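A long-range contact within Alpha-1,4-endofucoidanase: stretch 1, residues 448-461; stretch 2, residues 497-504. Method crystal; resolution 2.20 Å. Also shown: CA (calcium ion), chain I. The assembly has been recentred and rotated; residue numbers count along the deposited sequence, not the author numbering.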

ATOM      1  N   ASP A 448      18.241 -18.895   5.844  1.00 32.26           N
ATOM      2  CA  ASP A 448      18.815 -17.818   6.635  1.00 30.45           C
ATOM      3  C   ASP A 448      20.295 -17.642   6.309  1.00 29.75           C
ATOM      4  O   ASP A 448      20.853 -16.573   6.536  1.00 30.18           O
ATOM      5  N   PHE A 449      20.933 -18.706   5.821  1.00 29.00           N
ATOM      6  CA  PHE A 449      22.351 -18.670   5.504  1.00 30.60           C
ATOM      7  C   PHE A 449      22.695 -19.867   4.629  1.00 31.24           C
ATOM      8  O   PHE A 449      21.974 -20.864   4.628  1.00 34.30           O
ATOM      9  N   TRP A 450      23.796 -19.746   3.883  1.00 31.65           N
ATOM     10  CA  TRP A 450      24.193 -20.778   2.941  1.00 32.49           C
ATOM     11  C   TRP A 450      25.672 -20.625   2.607  1.00 31.86           C
ATOM     12  O   TRP A 450      26.258 -19.561   2.804  1.00 32.10           O
ATOM     13  N   ASP A 451      26.259 -21.726   2.136  1.00 33.09           N
ATOM     14  CA  ASP A 451      27.597 -21.745   1.572  1.00 34.39           C
ATOM     15  C   ASP A 451      27.479 -21.475   0.076  1.00 32.41           C
ATOM     16  O   ASP A 451      26.892 -22.279  -0.650  1.00 32.45           O
ATOM     17  N   PRO A 452      28.010 -20.335  -0.427  1.00 32.26           N
ATOM     18  CA  PRO A 452      27.893 -19.992  -1.847  1.00 32.59           C
ATOM     19  C   PRO A 452      28.268 -21.128  -2.794  1.00 34.94           C
ATOM     20  O   PRO A 452      27.625 -21.302  -3.828  1.00 35.87           O
ATOM     21  N   GLU A 453      29.286 -21.914  -2.416  1.00 36.29           N
ATOM     22  CA  GLU A 453      29.831 -22.944  -3.290  1.00 36.15           C
ATOM     23  C   GLU A 453      29.067 -24.254  -3.119  1.00 37.89           C
ATOM     24  O   GLU A 453      29.274 -25.196  -3.884  1.00 37.19           O
ATOM     25  N   GLY A 454      28.196 -24.309  -2.105  1.00 36.47           N
ATOM     26  CA  GLY A 454      27.223 -25.384  -2.002  1.00 38.63           C
ATOM     27  C   GLY A 454      27.785 -26.670  -1.398  1.00 38.42           C
ATOM     28  O   GLY A 454      27.181 -27.729  -1.562  1.00 35.88           O
ATOM     29  N   VAL A 455      28.923 -26.569  -0.694  1.00 37.79           N
ATOM     30  CA  VAL A 455      29.463 -27.707   0.034  1.00 39.15           C
ATOM     31  C   VAL A 455      28.596 -27.910   1.275  1.00 39.87           C
ATOM     32  O   VAL A 455      28.014 -28.981   1.457  1.00 38.85           O
ATOM     33  N   GLY A 456      28.489 -26.857   2.095  1.00 35.40           N
ATOM     34  CA  GLY A 456      27.531 -26.830   3.182  1.00 36.51           C
ATOM     35  C   GLY A 456      28.004 -25.969   4.346  1.00 38.02           C
ATOM     36  O   GLY A 456      29.189 -25.658   4.456  1.00 38.80           O
ATOM     37  N   ILE A 457      27.042 -25.595   5.195  1.00 37.81           N
ATOM     38  CA  ILE A 457      27.263 -24.934   6.470  1.00 40.69           C
ATOM     39  C   ILE A 457      27.700 -25.994   7.484  1.00 43.59           C
ATOM     40  O   ILE A 457      26.950 -26.931   7.755  1.00 42.92           O
ATOM     41  N   THR A 458      28.908 -25.835   8.045  1.00 43.86           N
ATOM     42  CA  THR A 458      29.521 -26.875   8.860  1.00 43.25           C
ATOM     43  C   THR A 458      29.318 -26.588  10.345  1.00 45.55           C
ATOM     44  O   THR A 458      29.624 -27.433  11.182  1.00 45.83           O
ATOM     45  N   GLY A 459      28.805 -25.394  10.660  1.00 43.88           N
ATOM     46  CA  GLY A 459      28.553 -25.027  12.041  1.00 41.81           C
ATOM     47  C   GLY A 459      27.824 -23.693  12.152  1.00 42.99           C
ATOM     48  O   GLY A 459      27.924 -22.851  11.262  1.00 38.76           O
ATOM     49  N   LEU A 460      27.065 -23.542  13.243  1.00 43.78           N
ATOM     50  CA  LEU A 460      26.555 -22.250  13.676  1.00 46.20           C
ATOM     51  C   LEU A 460      26.792 -22.127  15.176  1.00 48.92           C
ATOM     52  O   LEU A 460      26.446 -23.032  15.935  1.00 51.97           O
ATOM     53  N   THR A 461      27.371 -20.993  15.580  1.00 49.41           N
ATOM     54  CA  THR A 461      27.602 -20.693  16.983  1.00 48.84           C
ATOM     55  C   THR A 461      27.533 -19.183  17.176  1.00 47.85           C
ATOM     56  O   THR A 461      27.311 -18.446  16.221  1.00 50.41           O
ATOM     57  N   GLU A 497      26.303 -11.722  18.223  1.00 48.94           N
ATOM     58  CA  GLU A 497      26.650 -12.145  16.882  1.00 52.34           C
ATOM     59  C   GLU A 497      26.307 -13.625  16.740  1.00 51.29           C
ATOM     60  O   GLU A 497      26.620 -14.417  17.627  1.00 47.17           O
ATOM     61  N   LEU A 498      25.650 -13.978  15.625  1.00 48.01           N
ATOM     62  CA  LEU A 498      25.606 -15.365  15.191  1.00 44.98           C
ATOM     63  C   LEU A 498      26.694 -15.585  14.145  1.00 44.29           C
ATOM     64  O   LEU A 498      26.969 -14.699  13.342  1.00 47.19           O
ATOM     65  N   MET A 499      27.308 -16.771  14.161  1.00 42.83           N
ATOM     66  CA  MET A 499      28.435 -17.037  13.285  1.00 44.41           C
ATOM     67  C   MET A 499      28.213 -18.319  12.486  1.00 44.84           C
ATOM     68  O   MET A 499      28.205 -19.425  13.033  1.00 42.37           O
ATOM     69  N   ALA A 500      28.042 -18.150  11.172  1.00 39.99           N
ATOM     70  CA  ALA A 500      27.826 -19.286  10.296  1.00 39.25           C
ATOM     71  C   ALA A 500      29.160 -19.695   9.686  1.00 40.16           C
ATOM     72  O   ALA A 500      29.952 -18.840   9.304  1.00 40.76           O
ATOM     73  N   GLN A 501      29.387 -21.010   9.595  1.00 37.77           N
ATOM     74  CA  GLN A 501      30.678 -21.527   9.187  1.00 38.84           C
ATOM     75  C   GLN A 501      30.502 -22.453   7.990  1.00 37.29           C
ATOM     76  O   GLN A 501      29.529 -23.204   7.918  1.00 36.46           O
ATOM     77  N   ASP A 502      31.468 -22.379   7.067  1.00 36.37           N
ATOM     78  CA  ASP A 502      31.683 -23.396   6.050  1.00 35.79           C
ATOM     79  C   ASP A 502      33.179 -23.695   5.969  1.00 35.17           C
ATOM     80  O   ASP A 502      33.970 -23.171   6.758  1.00 33.48           O
ATOM     81  N   SER A 503      33.565 -24.525   4.997  1.00 34.93           N
ATOM     82  CA  SER A 503      34.943 -24.977   4.882  1.00 40.91           C
ATOM     83  C   SER A 503      35.907 -23.798   4.728  1.00 44.04           C
ATOM     84  O   SER A 503      37.106 -23.969   4.929  1.00 47.17           O
ATOM     85  N   ASP A 504      35.368 -22.612   4.397  1.00 50.38           N
ATOM     86  CA  ASP A 504      36.144 -21.451   3.971  1.00 48.96           C
ATOM     87  C   ASP A 504      36.279 -20.421   5.097  1.00 44.66           C
ATOM     88  O   ASP A 504      37.124 -19.532   5.019  1.00 41.92           O
TER

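Two antiparallel strands, the one running through Leu460 and Thr461 and the one spanning 497-502, set the register, and the side chains sort by the faces of the sheet they form. Backbone pairing is tight: Met499 N gives a hydrogen bond to Thr461 O at 2.7 Å, Thr461 N returns one to Met499 O at 3.1 Å, and Gln501 N reaches Gly459 O at 2.9 Å.

Leu460 and Ala500 form a non-hydrogen-bonded pair on the buried face. Ala500 is a small methyl in the middle of larger groups: its CB lies 4.3 Å from Phe449 CG, 4.4 Å from Ile457 CD1 and 4.5 Å from Leu460 CD1. Leu460, with chi1 t and chi2 p, carries CD1 back over the partner strand, where it also meets Leu498 CB at 4.2 Å. Ile457 follows a similar rule. Its CA-to-CB bond points away overall, yet the m, m rotamer brings CD1 round to Ala500. Phe449, chi1 p, points toward the second stretch and meets the alanine methyl obliquely.

The other face is more open. Thr461, chi1 t, sets CG2 3.5 Å from CE of Met499, whose m, t, m conformation folds the terminal methyl toward the threonine. The next pair on this face is Gly459 with Gln501. An ideal CB on the glycine would come within 3.2 Å of Gln501 OE1, a tight fit, so the bare backbone leaves room for the glutamine, extended t, t. Thr458 N donates to Gln501 O at 2.7 Å. Its hydroxyl, placed by chi1 p, has OG1 3.4 Å from both Gln501 O and Gln501 OE1, weak options for a single proton.

At the far end the contact turns ionic. Asp451 OD1 and Asp502 OD2 approach to 3.3 Å, a carboxylate pair made tolerable by the calcium ion they share, at 2.7 Å from Asp451 OD1 and 2.9 Å from Asp502 OD2. Glu453 OE1 binds the ion at 2.4 Å, and water 1 coordinates it at 2.5 Å, with one further ligand elsewhere in the structure. Asp451, chi1 t, is also anchored by its own loop: OD1 accepts from Glu453 N at 2.8 Å and OD2 from Gly456 N at 2.8 Å. Asp502, chi1 p, is steadied by Asp504 N, 3.1 Å from its OD1.

Waters close the seam. Water 1 hydrogen-bonds Ser503 OG at 2.8 Å and, weakly, Asp451 OD2 at 3.1 Å; water 2 donates to Gly456 O at 2.7 Å and accepts from Ser503 N at 2.9 Å.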

ATOM      1  CB  ASP A 448      18.642 -18.086   8.132  1.00 32.35           C
ATOM      2  CG  ASP A 448      17.192 -18.135   8.571  1.00 31.00           C
ATOM      3  OD1 ASP A 448      16.567 -17.071   8.612  1.00 34.28           O
ATOM      4  OD2 ASP A 448      16.702 -19.242   8.855  1.00 32.79           O
ATOM      5  CB  PHE A 449      23.220 -18.647   6.767  1.00 32.24           C
ATOM      6  CG  PHE A 449      22.785 -19.562   7.888  1.00 31.20           C
ATOM      7  CD1 PHE A 449      22.773 -20.940   7.731  1.00 32.88           C
ATOM      8  CD2 PHE A 449      22.408 -19.038   9.114  1.00 32.02           C
ATOM      9  CE1 PHE A 449      22.380 -21.772   8.771  1.00 33.70           C
ATOM     10  CE2 PHE A 449      22.022 -19.868  10.159  1.00 30.81           C
ATOM     11  CZ  PHE A 449      22.005 -21.233   9.983  1.00 32.56           C
ATOM     12  CB  TRP A 450      23.311 -20.756   1.682  1.00 32.34           C
ATOM     13  CG  TRP A 450      23.394 -19.462   0.938  1.00 35.16           C
ATOM     14  CD1 TRP A 450      24.303 -19.121  -0.025  1.00 34.86           C
ATOM     15  CD2 TRP A 450      22.549 -18.314   1.123  1.00 35.22           C
ATOM     16  NE1 TRP A 450      24.073 -17.845  -0.457  1.00 33.36           N
ATOM     17  CE2 TRP A 450      23.008 -17.322   0.229  1.00 33.29           C
ATOM     18  CE3 TRP A 450      21.452 -18.031   1.950  1.00 34.97           C
ATOM     19  CZ2 TRP A 450      22.407 -16.067   0.142  1.00 31.48           C
ATOM     20  CZ3 TRP A 450      20.860 -16.788   1.865  1.00 33.55           C
ATOM     21  CH2 TRP A 450      21.332 -15.825   0.968  1.00 33.96           C
ATOM     22  CB  ASP A 451      28.301 -23.065   1.911  1.00 36.26           C
ATOM     23  CG  ASP A 451      29.393 -23.491   0.947  1.00 37.62           C
ATOM     24  OD1 ASP A 451      29.869 -22.640   0.174  1.00 38.80           O
ATOM     25  OD2 ASP A 451      29.753 -24.684   0.965  1.00 40.24           O
ATOM     26  CB  PRO A 452      28.853 -18.804  -1.981  1.00 32.33           C
ATOM     27  CG  PRO A 452      28.766 -18.130  -0.631  1.00 31.65           C
ATOM     28  CD  PRO A 452      28.696 -19.287   0.348  1.00 30.76           C
ATOM     29  CB  GLU A 453      31.330 -23.132  -3.056  1.00 36.38           C
ATOM     30  CG  GLU A 453      32.176 -22.014  -3.643  1.00 35.88           C
ATOM     31  CD  GLU A 453      32.117 -20.718  -2.856  1.00 36.17           C
ATOM     32  OE1 GLU A 453      31.906 -20.783  -1.640  1.00 36.45           O
ATOM     33  OE2 GLU A 453      32.259 -19.646  -3.463  1.00 41.27           O
ATOM     34  CB  VAL A 455      30.962 -27.553   0.377  1.00 43.31           C
ATOM     35  CG1 VAL A 455      31.516 -28.792   1.073  1.00 42.61           C
ATOM     36  CG2 VAL A 455      31.807 -27.220  -0.850  1.00 42.85           C
ATOM     37  CB  ILE A 457      25.952 -24.250   6.910  1.00 39.00           C
ATOM     38  CG1 ILE A 457      25.522 -23.139   5.944  1.00 39.12           C
ATOM     39  CG2 ILE A 457      26.036 -23.765   8.353  1.00 38.18           C
ATOM     40  CD1 ILE A 457      26.387 -21.890   5.979  1.00 36.99           C
ATOM     41  CB  THR A 458      31.010 -27.069   8.541  1.00 43.58           C
ATOM     42  OG1 THR A 458      31.678 -25.806   8.623  1.00 42.47           O
ATOM     43  CG2 THR A 458      31.252 -27.740   7.204  1.00 40.04           C
ATOM     44  CB  LEU A 460      25.060 -22.117  13.360  1.00 44.55           C
ATOM     45  CG  LEU A 460      24.387 -20.876  13.958  1.00 46.27           C
ATOM     46  CD1 LEU A 460      24.700 -19.624  13.145  1.00 46.28           C
ATOM     47  CD2 LEU A 460      22.881 -21.057  14.089  1.00 43.70           C
ATOM     48  CB  THR A 461      28.886 -21.366  17.494  1.00 52.39           C
ATOM     49  OG1 THR A 461      28.988 -21.105  18.898  1.00 56.57           O
ATOM     50  CG2 THR A 461      30.136 -20.936  16.753  1.00 48.70           C
ATOM     51  CB  GLU A 497      28.154 -11.962  16.658  1.00 56.50           C
ATOM     52  CG  GLU A 497      28.639 -10.538  16.858  1.00 60.71           C
ATOM     53  CD  GLU A 497      28.294  -9.582  15.730  1.00 67.22           C
ATOM     54  OE1 GLU A 497      27.425  -8.716  15.941  1.00 69.88           O
ATOM     55  OE2 GLU A 497      28.898  -9.705  14.644  1.00 74.61           O
ATOM     56  CB  LEU A 498      24.216 -15.696  14.644  1.00 41.65           C
ATOM     57  CG  LEU A 498      23.112 -15.817  15.693  1.00 44.94           C
ATOM     58  CD1 LEU A 498      21.808 -16.264  15.053  1.00 40.23           C
ATOM     59  CD2 LEU A 498      23.514 -16.767  16.815  1.00 41.08           C
ATOM     60  CB  MET A 499      29.725 -17.145  14.097  1.00 48.48           C
ATOM     61  CG  MET A 499      30.050 -15.879  14.874  1.00 52.57           C
ATOM     62  SD  MET A 499      31.443 -16.182  15.975  1.00 62.19           S
ATOM     63  CE  MET A 499      30.792 -17.491  17.011  1.00 55.87           C
ATOM     64  CB  ALA A 500      26.803 -18.938   9.243  1.00 37.82           C
ATOM     65  CB  GLN A 501      31.338 -22.284  10.347  1.00 42.41           C
ATOM     66  CG  GLN A 501      32.759 -22.741  10.037  1.00 45.84           C
ATOM     67  CD  GLN A 501      33.386 -23.617  11.095  1.00 50.85           C
ATOM     68  OE1 GLN A 501      32.760 -24.536  11.624  1.00 52.47           O
ATOM     69  NE2 GLN A 501      34.651 -23.353  11.391  1.00 48.91           N
ATOM     70  CB  ASP A 502      31.031 -23.026   4.714  1.00 38.56           C
ATOM     71  CG  ASP A 502      31.547 -21.760   4.041  1.00 41.56           C
ATOM     72  OD1 ASP A 502      32.563 -21.194   4.513  1.00 39.49           O
ATOM     73  OD2 ASP A 502      30.916 -21.343   3.034  1.00 44.04           O
ATOM     74  CB  SER A 503      35.093 -25.959   3.748  1.00 38.50           C
ATOM     75  OG  SER A 503      34.845 -25.311   2.509  1.00 37.95           O
ATOM     76  CB  ASP A 504      35.536 -20.807   2.716  1.00 54.69           C
ATOM     77  CG  ASP A 504      36.468 -19.842   1.987  1.00 60.55           C
ATOM     78  OD1 ASP A 504      37.419 -20.324   1.334  1.00 65.34           O
ATOM     79  OD2 ASP A 504      36.245 -18.615   2.083  1.00 57.98           O
TER
HETATM   80 CA    CA I 808      32.274 -21.576   0.543  1.00 67.25          CA
HETATM   81  O   HOH W   1      32.618 -23.847   1.599  1.00 40.78           O
HETATM   82  O   HOH W   2      31.671 -26.175   3.470  1.00 35.13           O